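Side-chain contacts in beta-fructofuranosidase, insoluble isoenzyme CWINV1 (Arabidopsis thaliana, PDB 2OXB), which hydrolyses sucrose and 1-kestose and, less readily, neokestose and levan, as a cell-wall invertase of glycoside hydrolase family 32, hydrolysing the terminal non-reducing beta-D-fructofuranoside residues: residues T279-S283 / A284-R288; I232-D235 / D236-H239; K397-V400 / S401-S404. The protein carries 1 engineered substitution. One frame throughout, in Å; residues are numbered along the deposited sequence.

Contact 1 of 3, residues T279-S283 / A284-R288; sequences TFFDS and AKNRR
D282 and R287 face each other across the turn of a beta hairpin, strands 278-282 and 287-291, which forms part of a four-stranded antiparallel sheet in the beta-propeller domain of family 32. The backbone bonding is uneven: D282 N donates to R287 O over 2.7 Å, whereas R287 N and N286 N make weak bonds to D282 O. The two oxygens of the D282 carboxylate take different partners. With CG anti to the backbone N (chi1 -176°), OD1 accepts the K285 N-H over 2.5 Å, met from above the carboxylate plane. OD2 forms a salt bridge with R287 NH1, though the positions of both atoms are doubtful, and it is also hydrogen-bonded to Y30 OH; R287 NH2 has a second acid partner in E334. With an alanine here the K285 N-H would probably lose its side-chain acceptor, and R287 would be left to E334 as its acidic partner. On the other face of the hairpin, R288 bends at chi3 to bring NH1 within 2.8 Å of T279 OG1, a hydroxyl that is hydrogen-bonded to D202. F281 shares this face with R288, its ring at 76° to the amide plane of N286; at the ring edge, close to the ring plane, N286 OD1 stands 4.0 Å from F281 CZ.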
loop_
_atom_site.group_PDB
_atom_site.type_symbol
_atom_site.label_atom_id
_atom_site.label_comp_id
_atom_site.label_asym_id
_atom_site.label_seq_id
_atom_site.Cartn_x
_atom_site.Cartn_y
_atom_site.Cartn_z
ATOM N N THR A 279 -2.975 4.605 6.714
ATOM C CA THR A 279 -3.565 5.817 6.176
ATOM C C THR A 279 -3.458 7.002 7.128
ATOM O O THR A 279 -2.887 6.898 8.214
ATOM C CB THR A 279 -5.046 5.563 5.823
ATOM O OG1 THR A 279 -5.759 5.166 7.002
ATOM C CG2 THR A 279 -5.152 4.459 4.798
ATOM N N PHE A 280 -3.992 8.135 6.688
ATOM C CA PHE A 280 -3.969 9.353 7.483
ATOM C C PHE A 280 -4.824 10.399 6.781
ATOM O O PHE A 280 -4.836 10.476 5.554
ATOM C CB PHE A 280 -2.525 9.856 7.645
ATOM C CG PHE A 280 -2.154 10.970 6.715
ATOM C CD1 PHE A 280 -2.568 12.278 6.977
ATOM C CD2 PHE A 280 -1.415 10.716 5.567
ATOM C CE1 PHE A 280 -2.249 13.311 6.115
ATOM C CE2 PHE A 280 -1.089 11.746 4.698
ATOM C CZ PHE A 280 -1.510 13.045 4.970
ATOM N N PHE A 281 -5.529 11.207 7.559
ATOM C CA PHE A 281 -6.400 12.232 6.998
ATOM C C PHE A 281 -5.704 13.546 6.671
ATOM O O PHE A 281 -5.109 14.181 7.556
ATOM C CB PHE A 281 -7.555 12.507 7.962
ATOM C CG PHE A 281 -8.536 13.523 7.463
ATOM C CD1 PHE A 281 -9.233 13.310 6.276
ATOM C CD2 PHE A 281 -8.814 14.666 8.211
ATOM C CE1 PHE A 281 -10.196 14.213 5.846
ATOM C CE2 PHE A 281 -9.777 15.573 7.788
ATOM C CZ PHE A 281 -10.471 15.345 6.605
ATOM N N ASP A 282 -5.791 13.954 5.405
ATOM C CA ASP A 282 -5.201 15.221 4.944
ATOM C C ASP A 282 -6.227 16.314 5.204
ATOM O O ASP A 282 -7.285 16.336 4.591
ATOM C CB ASP A 282 -4.890 15.161 3.432
ATOM C CG ASP A 282 -4.183 16.420 2.903
ATOM O OD1 ASP A 282 -4.727 17.539 3.013
ATOM O OD2 ASP A 282 -3.068 16.287 2.364
ATOM N N SER A 283 -5.913 17.217 6.120
ATOM C CA SER A 283 -6.817 18.308 6.455
ATOM C C SER A 283 -6.962 19.282 5.279
ATOM O O SER A 283 -8.073 19.657 4.896
ATOM C CB SER A 283 -6.289 19.046 7.694
ATOM O OG SER A 283 -6.270 18.194 8.822
ATOM N N ALA A 284 -5.823 19.650 4.700
ATOM C CA ALA A 284 -5.734 20.587 3.586
ATOM C C ALA A 284 -6.500 20.257 2.298
ATOM O O ALA A 284 -7.159 21.130 1.720
ATOM C CB ALA A 284 -4.259 20.829 3.245
ATOM N N LYS A 285 -6.414 19.025 1.824
ATOM C CA LYS A 285 -7.091 18.701 0.578
ATOM C C LYS A 285 -8.387 17.941 0.803
ATOM O O LYS A 285 -9.155 17.690 -0.129
ATOM C CB LYS A 285 -6.139 17.908 -0.311
ATOM C CG LYS A 285 -4.740 18.527 -0.372
ATOM C CD LYS A 285 -4.668 19.727 -1.290
ATOM C CE LYS A 285 -4.803 19.309 -2.736
ATOM N NZ LYS A 285 -3.705 18.396 -3.149
ATOM N N ASN A 286 -8.636 17.598 2.061
ATOM C CA ASN A 286 -9.834 16.854 2.436
ATOM C C ASN A 286 -9.775 15.437 1.859
ATOM O O ASN A 286 -10.803 14.857 1.494
ATOM C CB ASN A 286 -11.084 17.565 1.919
ATOM C CG ASN A 286 -12.350 17.093 2.604
ATOM O OD1 ASN A 286 -12.565 17.366 3.790
ATOM N ND2 ASN A 286 -13.200 16.378 1.865
ATOM N N ARG A 287 -8.572 14.878 1.774
ATOM C CA ARG A 287 -8.427 13.534 1.240
ATOM C C ARG A 287 -7.714 12.595 2.197
ATOM O O ARG A 287 -7.135 13.025 3.194
ATOM C CB ARG A 287 -7.690 13.567 -0.098
ATOM C CG ARG A 287 -6.274 14.058 -0.037
ATOM C CD ARG A 287 -5.784 14.344 -1.433
ATOM N NE ARG A 287 -4.332 14.256 -1.552
ATOM C CZ ARG A 287 -3.469 14.969 -0.835
ATOM N NH1 ARG A 287 -3.903 15.830 0.069
ATOM N NH2 ARG A 287 -2.160 14.833 -1.031
ATOM N N ARG A 288 -7.785 11.303 1.896
ATOM C CA ARG A 288 -7.137 10.289 2.710
ATOM C C ARG A 288 -5.972 9.679 1.933
ATOM O O ARG A 288 -6.163 9.048 0.890
ATOM C CB ARG A 288 -8.152 9.213 3.109
ATOM C CG ARG A 288 -7.576 8.114 4.017
ATOM C CD ARG A 288 -8.658 7.182 4.590
ATOM N NE ARG A 288 -9.313 7.746 5.767
ATOM C CZ ARG A 288 -8.750 7.838 6.970
ATOM N NH1 ARG A 288 -7.516 7.401 7.172
ATOM N NH2 ARG A 288 -9.420 8.378 7.978
#

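Contact 2 of 3, residues I232-D235 / D236-H239. With NAG (2-acetamido-2-deoxy-beta-D-glucopyranose), chain C.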
loop_
_atom_site.group_PDB
_atom_site.type_symbol
_atom_site.label_atom_id
_atom_site.label_comp_id
_atom_site.label_asym_id
_atom_site.label_seq_id
_atom_site.Cartn_x
_atom_site.Cartn_y
_atom_site.Cartn_z
ATOM N N ILE A 232 -5.711 -4.707 8.347
ATOM C CA ILE A 232 -4.689 -5.219 9.255
ATOM C C ILE A 232 -3.652 -6.005 8.471
ATOM O O ILE A 232 -3.996 -6.795 7.595
ATOM C CB ILE A 232 -5.298 -6.132 10.365
ATOM C CG1 ILE A 232 -5.463 -7.564 9.855
ATOM C CG2 ILE A 232 -6.632 -5.568 10.851
ATOM C CD1 ILE A 232 -4.258 -8.441 10.175
ATOM N N SER A 233 -2.380 -5.769 8.771
ATOM C CA SER A 233 -1.319 -6.476 8.080
ATOM C C SER A 233 -1.167 -7.847 8.712
ATOM O O SER A 233 -0.950 -7.967 9.918
ATOM C CB SER A 233 -0.011 -5.686 8.150
ATOM O OG SER A 233 -0.010 -4.628 7.202
ATOM N N LEU A 234 -1.302 -8.885 7.895
ATOM C CA LEU A 234 -1.208 -10.252 8.392
ATOM C C LEU A 234 0.245 -10.677 8.545
ATOM O O LEU A 234 1.137 -10.155 7.891
ATOM C CB LEU A 234 -1.958 -11.197 7.450
ATOM C CG LEU A 234 -2.965 -12.184 8.062
ATOM C CD1 LEU A 234 -3.981 -11.454 8.937
ATOM C CD2 LEU A 234 -3.681 -12.930 6.943
ATOM N N ASP A 235 0.479 -11.632 9.420
ATOM C CA ASP A 235 1.823 -12.094 9.679
ATOM C C ASP A 235 2.332 -13.184 8.755
ATOM O O ASP A 235 3.251 -12.968 7.963
ATOM C CB ASP A 235 1.918 -12.585 11.124
ATOM C CG ASP A 235 0.761 -13.507 11.512
ATOM O OD1 ASP A 235 0.870 -14.173 12.575
ATOM O OD2 ASP A 235 -0.254 -13.565 10.767
ATOM N N ASP A 236 1.728 -14.363 8.864
ATOM C CA ASP A 236 2.155 -15.515 8.081
ATOM C C ASP A 236 1.882 -15.480 6.576
ATOM O O ASP A 236 2.241 -16.419 5.865
ATOM C CB ASP A 236 1.582 -16.792 8.725
ATOM C CG ASP A 236 0.287 -16.534 9.492
ATOM O OD1 ASP A 236 -0.771 -16.402 8.839
ATOM O OD2 ASP A 236 0.335 -16.462 10.742
ATOM N N THR A 237 1.266 -14.403 6.090
ATOM C CA THR A 237 0.991 -14.282 4.662
ATOM C C THR A 237 1.743 -13.090 4.084
ATOM O O THR A 237 2.008 -13.037 2.889
ATOM C CB THR A 237 -0.503 -14.089 4.355
ATOM O OG1 THR A 237 -0.850 -12.703 4.486
ATOM C CG2 THR A 237 -1.349 -14.928 5.299
ATOM N N LYS A 238 2.097 -12.126 4.924
ATOM C CA LYS A 238 2.831 -10.978 4.414
ATOM C C LYS A 238 2.029 -10.200 3.363
ATOM O O LYS A 238 2.560 -9.818 2.318
ATOM C CB LYS A 238 4.143 -11.456 3.801
ATOM C CG LYS A 238 5.239 -11.659 4.797
ATOM C CD LYS A 238 5.971 -10.348 5.037
ATOM C CE LYS A 238 6.922 -10.449 6.226
ATOM N NZ LYS A 238 6.163 -10.757 7.475
ATOM N N HIS A 239 0.743 -9.990 3.634
ATOM C CA HIS A 239 -0.124 -9.223 2.737
ATOM C C HIS A 239 -0.937 -8.266 3.603
ATOM O O HIS A 239 -0.785 -8.252 4.816
ATOM C CB HIS A 239 -1.070 -10.139 1.946
ATOM C CG HIS A 239 -0.367 -11.175 1.124
ATOM N ND1 HIS A 239 -0.941 -12.385 0.804
ATOM C CD2 HIS A 239 0.878 -11.198 0.591
ATOM C CE1 HIS A 239 -0.077 -13.112 0.116
ATOM N NE2 HIS A 239 1.035 -12.414 -0.027
HETATM C C1 NAG C . 9.621 -10.008 1.818
HETATM C C2 NAG C . 8.735 -10.947 0.984
HETATM C C3 NAG C . 9.502 -12.183 0.473
HETATM C C4 NAG C . 10.899 -11.855 -0.064
HETATM C C5 NAG C . 11.601 -11.012 0.996
HETATM C C6 NAG C . 13.056 -10.644 0.736
HETATM C C7 NAG C . 7.578 -12.632 2.275
HETATM C C8 NAG C . 8.137 -12.871 3.674
HETATM N N2 NAG C . 7.613 -11.391 1.791
HETATM O O3 NAG C . 8.746 -12.841 -0.534
HETATM O O4 NAG C . 11.608 -13.064 -0.282
HETATM O O5 NAG C . 10.877 -9.792 1.181
HETATM O O6 NAG C . 13.619 -9.993 1.870
HETATM O O7 NAG C . 7.121 -13.579 1.638
#
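L234 N donates to H239 O over 3.2 Å, the bond that closes the reversal in which 232-235 and 236-239 run 138° apart, while K238 N makes a weak bond to D235 O inside the loop. Within this turn L234 and T237 form the apolar contact, with CD2 of the leucine 3.5 Å from CG2 of the threonine. T237 OG1 sits between its own backbone N and carbonyl carbon (chi1 84°), a torsion that sets the hydroxyl beside L234 CB at 3.5 Å and lets it accept a weak bond from H239 N. The carboxylates of D235 and D236 lie side by side and point the same way, their planes 50° apart. D235 OD2 and D236 OD2 come to 3.0 Å, two acceptors of like-charged groups with no bond between them. D235 OD2 also accepts a weak bond from D236 N, 2.9 Å away, and OD1 a weak one from M197 N. D235 belongs to the substrate-binding residues and touches Q199, the engineered residue of this protein. K238 lays its aliphatic chain against the acetamido group of the N-acetylglucosamine of the glycan at N295, CG being 3.3 Å from the methyl C8; that sugar is itself hydrogen-bonded to D457. K238 also touches the bound glucose. The turn closes the beta hairpin of strands 226-234 and 240-248, within the N-terminal beta-propeller domain, with W198 and Q199 of the short strand 198-199 packed against its incoming arm and Y275 bonded to the carbonyl of L234.

Contact 3 of 3, residues K397-V400 / S401-S404; sequences KMNV and SVKS
N399 O, to which V402 CB comes within 3.8 Å, accepts a weak hydrogen bond from R428 NH2 of strand 423-431, and the N399 and V402 side chains meet across the turn. V402 turns its two methyl groups to different partners. Its CG1, anti to the backbone N (chi1 177°), meets M398 CE at 3.7 Å, an apolar contact in which the two side chains cross at about a right angle. The methionine is extended as far as SD and bends only at chi3, 117°, which swings the terminal methyl over to the valine. CG2 lies 3.5 Å from N399 OD1, again with the side chains roughly perpendicular. This is a type I beta turn from N399 to V402, entered just after M398 has left the helical conformation of 391-397, and it lies in the C-terminal beta-sandwich domain. The buried V400, at the second position of the turn, packs on S424 and Y426 of strand 423-431, while M398 also packs on W388 and R428. N399, V400 and S401 make up an Asn-X-Ser sequon, predicted to be glycosylated but without sugar in this structure; N399 ND2, the atom that would carry a glycan, lies 4.0 Å from S401 CB.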
loop_
_atom_site.group_PDB
_atom_site.type_symbol
_atom_site.label_atom_id
_atom_site.label_comp_id
_atom_site.label_asym_id
_atom_site.label_seq_id
_atom_site.Cartn_x
_atom_site.Cartn_y
_atom_site.Cartn_z
ATOM N N LYS A 397 -0.099 -19.935 -13.467
ATOM C CA LYS A 397 -0.326 -21.187 -14.203
ATOM C C LYS A 397 -0.368 -20.920 -15.712
ATOM O O LYS A 397 -0.207 -21.827 -16.528
ATOM C CB LYS A 397 -1.646 -21.833 -13.737
ATOM C CG LYS A 397 -1.584 -23.332 -13.447
ATOM C CD LYS A 397 -0.538 -23.694 -12.376
ATOM C CE LYS A 397 -0.814 -22.998 -11.056
ATOM N NZ LYS A 397 -2.201 -23.278 -10.600
ATOM N N MET A 398 -0.610 -19.669 -16.080
ATOM C CA MET A 398 -0.636 -19.278 -17.486
ATOM C C MET A 398 0.296 -18.087 -17.662
ATOM O O MET A 398 -0.090 -16.938 -17.441
ATOM C CB MET A 398 -2.056 -18.912 -17.935
ATOM C CG MET A 398 -2.944 -20.120 -18.177
ATOM S SD MET A 398 -4.607 -19.676 -18.663
ATOM C CE MET A 398 -4.705 -20.377 -20.297
ATOM N N ASN A 399 1.540 -18.375 -18.026
ATOM C CA ASN A 399 2.500 -17.314 -18.236
ATOM C C ASN A 399 2.063 -16.431 -19.406
ATOM O O ASN A 399 0.935 -16.543 -19.904
ATOM C CB ASN A 399 3.923 -17.872 -18.463
ATOM C CG ASN A 399 3.959 -19.070 -19.395
ATOM O OD1 ASN A 399 3.322 -20.099 -19.143
ATOM N ND2 ASN A 399 4.723 -18.950 -20.472
ATOM N N VAL A 400 2.963 -15.549 -19.826
ATOM C CA VAL A 400 2.730 -14.596 -20.909
ATOM C C VAL A 400 2.525 -15.229 -22.297
ATOM O O VAL A 400 1.599 -14.857 -23.020
ATOM C CB VAL A 400 3.911 -13.596 -20.950
ATOM C CG1 VAL A 400 3.616 -12.441 -21.903
ATOM C CG2 VAL A 400 4.193 -13.095 -19.534
ATOM N N SER A 401 3.382 -16.188 -22.650
ATOM C CA SER A 401 3.322 -16.866 -23.944
ATOM C C SER A 401 2.154 -17.818 -24.159
ATOM O O SER A 401 2.092 -18.485 -25.191
ATOM C CB SER A 401 4.627 -17.617 -24.205
ATOM O OG SER A 401 5.671 -16.720 -24.544
ATOM N N VAL A 402 1.241 -17.897 -23.194
ATOM C CA VAL A 402 0.074 -18.759 -23.334
ATOM C C VAL A 402 -1.090 -17.908 -23.800
ATOM O O VAL A 402 -1.580 -17.058 -23.057
ATOM C CB VAL A 402 -0.310 -19.455 -22.008
ATOM C CG1 VAL A 402 -1.577 -20.286 -22.209
ATOM C CG2 VAL A 402 0.828 -20.353 -21.529
ATOM N N LYS A 403 -1.520 -18.152 -25.037
ATOM C CA LYS A 403 -2.612 -17.415 -25.682
ATOM C C LYS A 403 -4.008 -17.589 -25.088
ATOM O O LYS A 403 -4.305 -18.577 -24.425
ATOM C CB LYS A 403 -2.689 -17.773 -27.174
ATOM C CG LYS A 403 -1.530 -17.284 -28.043
ATOM C CD LYS A 403 -1.840 -17.456 -29.536
ATOM C CE LYS A 403 -0.663 -17.037 -30.412
ATOM N NZ LYS A 403 -0.951 -17.254 -31.859
ATOM N N SER A 404 -4.856 -16.601 -25.355
ATOM C CA SER A 404 -6.247 -16.574 -24.913
ATOM C C SER A 404 -7.046 -15.845 -25.995
ATOM O O SER A 404 -6.476 -15.156 -26.849
ATOM C CB SER A 404 -6.406 -15.804 -23.594
ATOM O OG SER A 404 -5.614 -16.351 -22.563
#

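In the fold
The three local contacts follow one another along the chain without touching. Contacts 1 and 2 share the N-terminal catalytic domain, on opposite sides of the chain's centre, with their centres about 26 Å apart and nearest atoms about 10 Å. Contact 2 alone of the three belongs to the sucrose site: the side chain of S233 is about 7 Å from that of the active-site D19 and about 5 Å from the bound fructose. Contact 1 holds no residue known to bind substrate. Contact 3 belongs to the C-terminal domain, its centre about 41 Å from that of contact 1 and about 29 Å from that of contact 2. The N-acetylglucosamine beside contact 2 reaches towards that second domain through D457.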